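Local coordinates for GCN5-related N-acetyltransferase (Anabaena variabilis, PDB 2OZG), which probably transfers an acetyl group from acetyl-coenzyme A to amino groups, perhaps those of aminoglycosides, as a member of the GNAT family, at residues C138-A152 with T247-W261. Numbering follows the deposited sequence. Where two conformers were deposited one is given.
Sequences CVWEIPTDSIQIQHA and TFIANHRSQIDKVTW. With COA (coenzyme A), chain C.
Asp257 O takes two donors: Thr144 N at 3.1 Å, well above its carbonyl plane, and a water at 2.7 Å that accepts from Asp145 N. One residue back, Ile256 O receives Thr144 OG1 at 2.7 Å, from above the carbonyl plane. With chi1 at -42°, Thr144 sends OG1 to this bond while CG2 reaches Ile249 O and the Arg253 backbone. Back along the chain from Thr144, strand 138-143 runs antiparallel to strand 258-261, which belongs to the second GNAT-family region; Trp140 and Ile142 form hydrogen-bonded pairs with Trp261 and Val259. On its far side strand 138-143 borders strand 279-290. Trp140 CB sits over the six-membered ring of Trp261, 3.3 Å from its centroid and nearly on the normal, a CH-pi contact; the indole planes are slightly tilted and displaced, with little overlap. On the other face, Lys258 bends at chi3 (-76°), and its NZ forms a salt bridge with Glu141 OE2 at 2.7 Å, from the syn side but 34° out of the carboxylate plane; OE1 makes a second, to Arg281. Beyond Thr144 the chain follows the end of helix 239-250. Ile147 CD1 presses on Ile249 CG2, His151 N donates to Thr247 OG1, and Asn251 ND2 meets a lone pair of Gln150 OE1 at 3.0 Å, the amides almost coplanar. Arg253, whose NH1 bonds Ala250 O and Asn251 OD1, lays one guanidinium face against N6A of a neighbouring subunit's coenzyme A.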
# COMPACT_ATOMS: atom_id res chain seq x y z
N CYS A 138 -3.57 -25.11 0.50
CA CYS A 138 -3.38 -23.92 1.34
C CYS A 138 -1.91 -23.57 1.34
O CYS A 138 -1.06 -24.45 1.58
CB CYS A 138 -3.80 -24.27 2.77
SG CYS A 138 -3.86 -22.95 3.82
N VAL A 139 -1.63 -22.30 1.10
CA VAL A 139 -0.29 -21.75 1.15
C VAL A 139 -0.18 -20.94 2.43
O VAL A 139 -0.93 -20.01 2.66
CB VAL A 139 0.04 -20.86 -0.07
CG1 VAL A 139 1.44 -20.31 0.09
CG2 VAL A 139 -0.01 -21.70 -1.33
N TRP A 140 0.74 -21.39 3.28
CA TRP A 140 1.05 -20.75 4.52
C TRP A 140 2.28 -19.89 4.38
O TRP A 140 3.12 -20.18 3.58
CB TRP A 140 1.35 -21.81 5.58
CG TRP A 140 0.12 -22.50 6.05
CD1 TRP A 140 -0.50 -23.54 5.45
CD2 TRP A 140 -0.68 -22.15 7.20
NE1 TRP A 140 -1.61 -23.89 6.17
CE2 TRP A 140 -1.74 -23.06 7.26
CE3 TRP A 140 -0.56 -21.21 8.20
CZ2 TRP A 140 -2.72 -23.03 8.27
CZ3 TRP A 140 -1.52 -21.19 9.24
CH2 TRP A 140 -2.59 -22.10 9.24
N GLU A 141 2.40 -18.85 5.21
CA GLU A 141 3.59 -18.05 5.18
C GLU A 141 3.98 -17.72 6.59
O GLU A 141 3.11 -17.67 7.46
CB GLU A 141 3.38 -16.73 4.43
CG GLU A 141 2.56 -15.72 5.14
CD GLU A 141 2.56 -14.39 4.38
OE1 GLU A 141 2.05 -14.40 3.25
OE2 GLU A 141 3.07 -13.37 4.92
N ILE A 142 5.26 -17.44 6.81
CA ILE A 142 5.72 -17.09 8.14
C ILE A 142 7.02 -16.32 8.11
O ILE A 142 7.89 -16.60 7.27
CB ILE A 142 5.92 -18.39 8.94
CG1 ILE A 142 6.25 -18.11 10.40
CG2 ILE A 142 7.06 -19.27 8.35
CD1 ILE A 142 6.27 -19.37 11.25
N PRO A 143 7.16 -15.33 9.03
CA PRO A 143 8.46 -14.68 9.14
C PRO A 143 9.50 -15.64 9.74
O PRO A 143 9.27 -16.28 10.79
CB PRO A 143 8.20 -13.45 9.99
CG PRO A 143 6.86 -13.66 10.68
CD PRO A 143 6.14 -14.73 9.92
N THR A 144 10.65 -15.74 9.06
CA THR A 144 11.68 -16.68 9.43
C THR A 144 12.15 -16.46 10.85
O THR A 144 12.41 -17.41 11.57
CB THR A 144 12.89 -16.60 8.47
OG1 THR A 144 12.47 -16.45 7.12
CG2 THR A 144 13.73 -17.84 8.54
N ASP A 145 12.24 -15.20 11.28
CA ASP A 145 12.72 -14.93 12.62
C ASP A 145 11.73 -15.19 13.77
O ASP A 145 12.07 -14.97 14.94
CB ASP A 145 13.34 -13.53 12.68
CG ASP A 145 12.33 -12.44 12.51
OD1 ASP A 145 11.12 -12.75 12.42
OD2 ASP A 145 12.77 -11.26 12.47
N SER A 146 10.51 -15.63 13.45
CA SER A 146 9.52 -15.96 14.45
C SER A 146 9.53 -17.47 14.75
O SER A 146 8.93 -17.91 15.71
CB SER A 146 8.12 -15.53 14.01
OG SER A 146 7.61 -16.41 13.02
N ILE A 147 10.30 -18.25 13.98
CA ILE A 147 10.29 -19.74 14.15
C ILE A 147 10.95 -20.17 15.42
O ILE A 147 10.39 -20.96 16.20
CB ILE A 147 10.90 -20.45 12.96
CG1 ILE A 147 10.00 -20.17 11.75
CG2 ILE A 147 10.95 -21.96 13.24
CD1 ILE A 147 10.63 -20.54 10.39
N GLN A 148 12.15 -19.66 15.64
CA GLN A 148 12.86 -19.86 16.88
C GLN A 148 12.82 -21.30 17.39
O GLN A 148 12.39 -21.57 18.51
CB GLN A 148 12.31 -18.88 17.93
CG GLN A 148 12.42 -17.39 17.55
CD GLN A 148 11.50 -16.48 18.38
OE1 GLN A 148 10.88 -16.92 19.35
NE2 GLN A 148 11.43 -15.19 18.00
N ILE A 149 13.21 -22.23 16.53
CA ILE A 149 13.39 -23.63 16.90
C ILE A 149 14.82 -23.97 16.50
O ILE A 149 15.23 -23.66 15.38
CB ILE A 149 12.39 -24.59 16.20
CG1 ILE A 149 10.99 -24.37 16.79
CG2 ILE A 149 12.84 -26.09 16.40
CD1 ILE A 149 9.88 -24.99 16.03
N GLN A 150 15.57 -24.50 17.46
CA GLN A 150 16.91 -25.03 17.22
C GLN A 150 16.95 -26.41 17.89
O GLN A 150 17.48 -26.57 18.98
CB GLN A 150 18.02 -24.11 17.73
CG GLN A 150 19.46 -24.69 17.48
CD GLN A 150 19.86 -24.88 15.99
OE1 GLN A 150 19.63 -24.01 15.14
NE2 GLN A 150 20.51 -26.00 15.70
N HIS A 151 16.35 -27.40 17.23
CA HIS A 151 16.26 -28.77 17.75
C HIS A 151 16.61 -29.68 16.59
O HIS A 151 15.74 -30.39 16.04
CB HIS A 151 14.83 -29.04 18.25
CG HIS A 151 14.71 -30.21 19.19
ND1 HIS A 151 15.08 -31.49 18.84
CD2 HIS A 151 14.23 -30.28 20.45
CE1 HIS A 151 14.85 -32.30 19.86
NE2 HIS A 151 14.34 -31.59 20.85
N ALA A 152 17.89 -29.63 16.21
CA ALA A 152 18.40 -30.36 15.04
C ALA A 152 18.65 -31.83 15.36
O ALA A 152 19.78 -32.27 15.43
CB ALA A 152 19.68 -29.71 14.54
N THR A 247 13.99 -26.34 12.35
CA THR A 247 15.34 -25.86 12.68
C THR A 247 16.07 -25.37 11.43
O THR A 247 16.67 -24.29 11.41
CB THR A 247 16.20 -26.94 13.36
OG1 THR A 247 15.58 -27.34 14.58
CG2 THR A 247 17.58 -26.43 13.69
N PHE A 248 15.99 -26.15 10.36
CA PHE A 248 16.68 -25.80 9.13
C PHE A 248 16.16 -24.43 8.59
O PHE A 248 16.91 -23.50 8.29
CB PHE A 248 16.48 -26.96 8.18
CG PHE A 248 17.05 -26.76 6.78
CD1 PHE A 248 18.39 -26.92 6.55
CD2 PHE A 248 16.22 -26.46 5.72
CE1 PHE A 248 18.93 -26.76 5.26
CE2 PHE A 248 16.76 -26.26 4.43
CZ PHE A 248 18.11 -26.43 4.21
N ILE A 249 14.86 -24.31 8.52
CA ILE A 249 14.21 -23.11 8.07
C ILE A 249 14.51 -21.93 8.99
O ILE A 249 14.80 -20.86 8.49
CB ILE A 249 12.72 -23.35 7.98
CG1 ILE A 249 12.44 -24.41 6.92
CG2 ILE A 249 12.00 -22.09 7.62
CD1 ILE A 249 10.99 -24.90 6.98
N ALA A 250 14.45 -22.13 10.31
CA ALA A 250 14.76 -21.05 11.29
C ALA A 250 16.17 -20.58 11.05
O ALA A 250 16.49 -19.41 11.24
CB ALA A 250 14.66 -21.55 12.72
N ASN A 251 17.03 -21.49 10.57
CA ASN A 251 18.41 -21.12 10.32
C ASN A 251 18.65 -20.29 9.06
O ASN A 251 19.76 -19.95 8.76
CB ASN A 251 19.35 -22.34 10.46
CG ASN A 251 19.66 -22.66 11.90
OD1 ASN A 251 19.67 -21.77 12.74
ND2 ASN A 251 19.90 -23.91 12.19
N HIS A 252 17.59 -19.95 8.34
CA HIS A 252 17.68 -19.06 7.18
C HIS A 252 17.31 -17.59 7.54
O HIS A 252 17.33 -16.72 6.66
CB HIS A 252 16.72 -19.49 6.08
CG HIS A 252 17.20 -20.65 5.27
ND1 HIS A 252 17.15 -21.94 5.73
CD2 HIS A 252 17.74 -20.72 4.03
CE1 HIS A 252 17.63 -22.76 4.80
NE2 HIS A 252 18.00 -22.04 3.76
N ARG A 253 17.11 -17.33 8.81
CA ARG A 253 16.60 -16.05 9.27
C ARG A 253 17.46 -14.86 8.97
O ARG A 253 16.96 -13.77 8.81
CB ARG A 253 16.31 -16.10 10.75
CG ARG A 253 17.49 -16.10 11.65
CD ARG A 253 17.05 -16.41 13.07
NE ARG A 253 18.20 -16.59 13.96
CZ ARG A 253 18.86 -17.74 14.19
NH1 ARG A 253 18.50 -18.90 13.62
NH2 ARG A 253 19.89 -17.73 15.03
N SER A 254 18.76 -15.05 8.85
CA SER A 254 19.56 -13.88 8.53
C SER A 254 19.53 -13.53 7.05
O SER A 254 19.89 -12.40 6.73
CB SER A 254 20.99 -14.05 8.95
OG SER A 254 21.59 -15.09 8.17
N GLN A 255 19.19 -14.54 6.20
CA GLN A 255 19.17 -14.43 4.73
C GLN A 255 17.79 -14.30 4.08
O GLN A 255 17.67 -13.84 2.95
CB GLN A 255 19.95 -15.60 3.99
CG GLN A 255 19.62 -17.13 4.25
CD GLN A 255 19.81 -18.07 2.97
OE1 GLN A 255 19.32 -17.77 1.85
NE2 GLN A 255 20.47 -19.24 3.16
N ILE A 256 16.76 -14.74 4.79
CA ILE A 256 15.40 -14.87 4.27
C ILE A 256 14.39 -14.21 5.21
O ILE A 256 14.27 -14.61 6.32
CB ILE A 256 15.05 -16.34 4.17
CG1 ILE A 256 15.97 -17.08 3.17
CG2 ILE A 256 13.57 -16.57 3.79
CD1 ILE A 256 15.87 -16.49 1.75
N ASP A 257 13.59 -13.27 4.71
CA ASP A 257 12.56 -12.61 5.52
C ASP A 257 11.30 -13.47 5.78
O ASP A 257 10.78 -13.49 6.88
CB ASP A 257 12.08 -11.35 4.79
CG ASP A 257 13.20 -10.35 4.55
OD1 ASP A 257 14.01 -10.17 5.47
OD2 ASP A 257 13.28 -9.80 3.43
N LYS A 258 10.84 -14.18 4.76
CA LYS A 258 9.58 -14.94 4.84
C LYS A 258 9.72 -16.30 4.20
O LYS A 258 10.41 -16.44 3.18
CB LYS A 258 8.55 -14.10 4.07
CG LYS A 258 7.20 -14.58 4.01
CD LYS A 258 6.25 -13.53 3.36
CE LYS A 258 5.92 -12.38 4.31
NZ LYS A 258 4.77 -11.56 3.79
N VAL A 259 9.04 -17.30 4.78
CA VAL A 259 9.01 -18.63 4.23
C VAL A 259 7.55 -19.00 3.96
O VAL A 259 6.64 -18.69 4.78
CB VAL A 259 9.57 -19.71 5.19
CG1 VAL A 259 9.39 -21.10 4.58
CG2 VAL A 259 11.03 -19.46 5.51
N THR A 260 7.32 -19.64 2.81
CA THR A 260 6.01 -20.21 2.50
C THR A 260 6.10 -21.71 2.26
O THR A 260 7.13 -22.24 1.83
CB THR A 260 5.38 -19.60 1.21
OG1 THR A 260 6.17 -20.00 0.07
CG2 THR A 260 5.33 -18.11 1.27
N TRP A 261 5.03 -22.39 2.61
CA TRP A 261 4.89 -23.82 2.33
C TRP A 261 3.43 -24.16 2.12
O TRP A 261 2.52 -23.45 2.63
CB TRP A 261 5.49 -24.67 3.46
CG TRP A 261 4.70 -24.76 4.71
CD1 TRP A 261 4.02 -25.85 5.13
CD2 TRP A 261 4.52 -23.76 5.76
NE1 TRP A 261 3.42 -25.60 6.34
CE2 TRP A 261 3.67 -24.32 6.72
CE3 TRP A 261 4.95 -22.44 5.94
CZ2 TRP A 261 3.32 -23.64 7.91
CZ3 TRP A 261 4.57 -21.76 7.07
CH2 TRP A 261 3.77 -22.35 8.03
N1A COA C . 20.95 -14.19 13.78
C2A COA C . 21.52 -13.91 14.97
N3A COA C . 22.59 -14.59 15.43
C4A COA C . 23.11 -15.60 14.68
C5A COA C . 22.54 -15.93 13.45
C6A COA C . 21.43 -15.19 13.01
N6A COA C . 20.80 -15.42 11.84
N7A COA C . 23.27 -16.97 12.98
C8A COA C . 24.25 -17.26 13.87
N9A COA C . 24.14 -16.41 14.91
C1B COA C . 24.96 -16.31 16.15
C2B COA C . 24.58 -17.38 17.17
O2B COA C . 23.47 -16.97 18.01
C3B COA C . 25.90 -17.61 17.91
O3B COA C . 25.97 -16.89 19.15
P3B COA C . 25.67 -17.65 20.56
O7A COA C . 26.94 -18.45 20.82
O8A COA C . 25.36 -16.51 21.51
O9A COA C . 24.49 -18.58 20.30
C4B COA C . 27.00 -17.17 16.95
O4B COA C . 26.37 -16.46 15.88
C5B COA C . 27.81 -18.35 16.41
O5B COA C . 26.95 -19.16 15.60
P1A COA C . 27.48 -20.14 14.41
O1A COA C . 28.98 -20.02 14.29
O2A COA C . 26.86 -21.52 14.64
O3A COA C . 26.73 -19.48 13.11
P2A COA C . 26.23 -20.33 11.80
O4A COA C . 27.34 -21.32 11.48
O5A COA C . 24.84 -20.88 12.10
O6A COA C . 26.14 -19.13 10.64
CBP COA C . 25.08 -17.65 8.83
CCP COA C . 25.09 -18.96 9.63
CDP COA C . 26.54 -17.22 8.70
CEP COA C . 24.43 -16.61 9.74
CAP COA C . 24.38 -17.90 7.41
OAP COA C . 25.35 -18.03 6.31
C9P COA C . 23.22 -17.03 6.86
O9P COA C . 21.94 -17.21 7.23
N8P COA C . 23.36 -16.11 5.88
C7P COA C . 24.47 -15.53 5.12
C6P COA C . 24.31 -14.06 5.45
C5P COA C . 25.31 -13.63 6.51
O5P COA C . 25.46 -14.27 7.55
N4P COA C . 25.99 -12.49 6.29
C3P COA C . 26.98 -11.88 7.18
C2P COA C . 27.55 -10.71 6.40
S1P COA C . 28.59 -11.30 5.00
O HOH W 1 1.74 -11.40 2.42
O HOH W 2 11.98 -12.80 9.22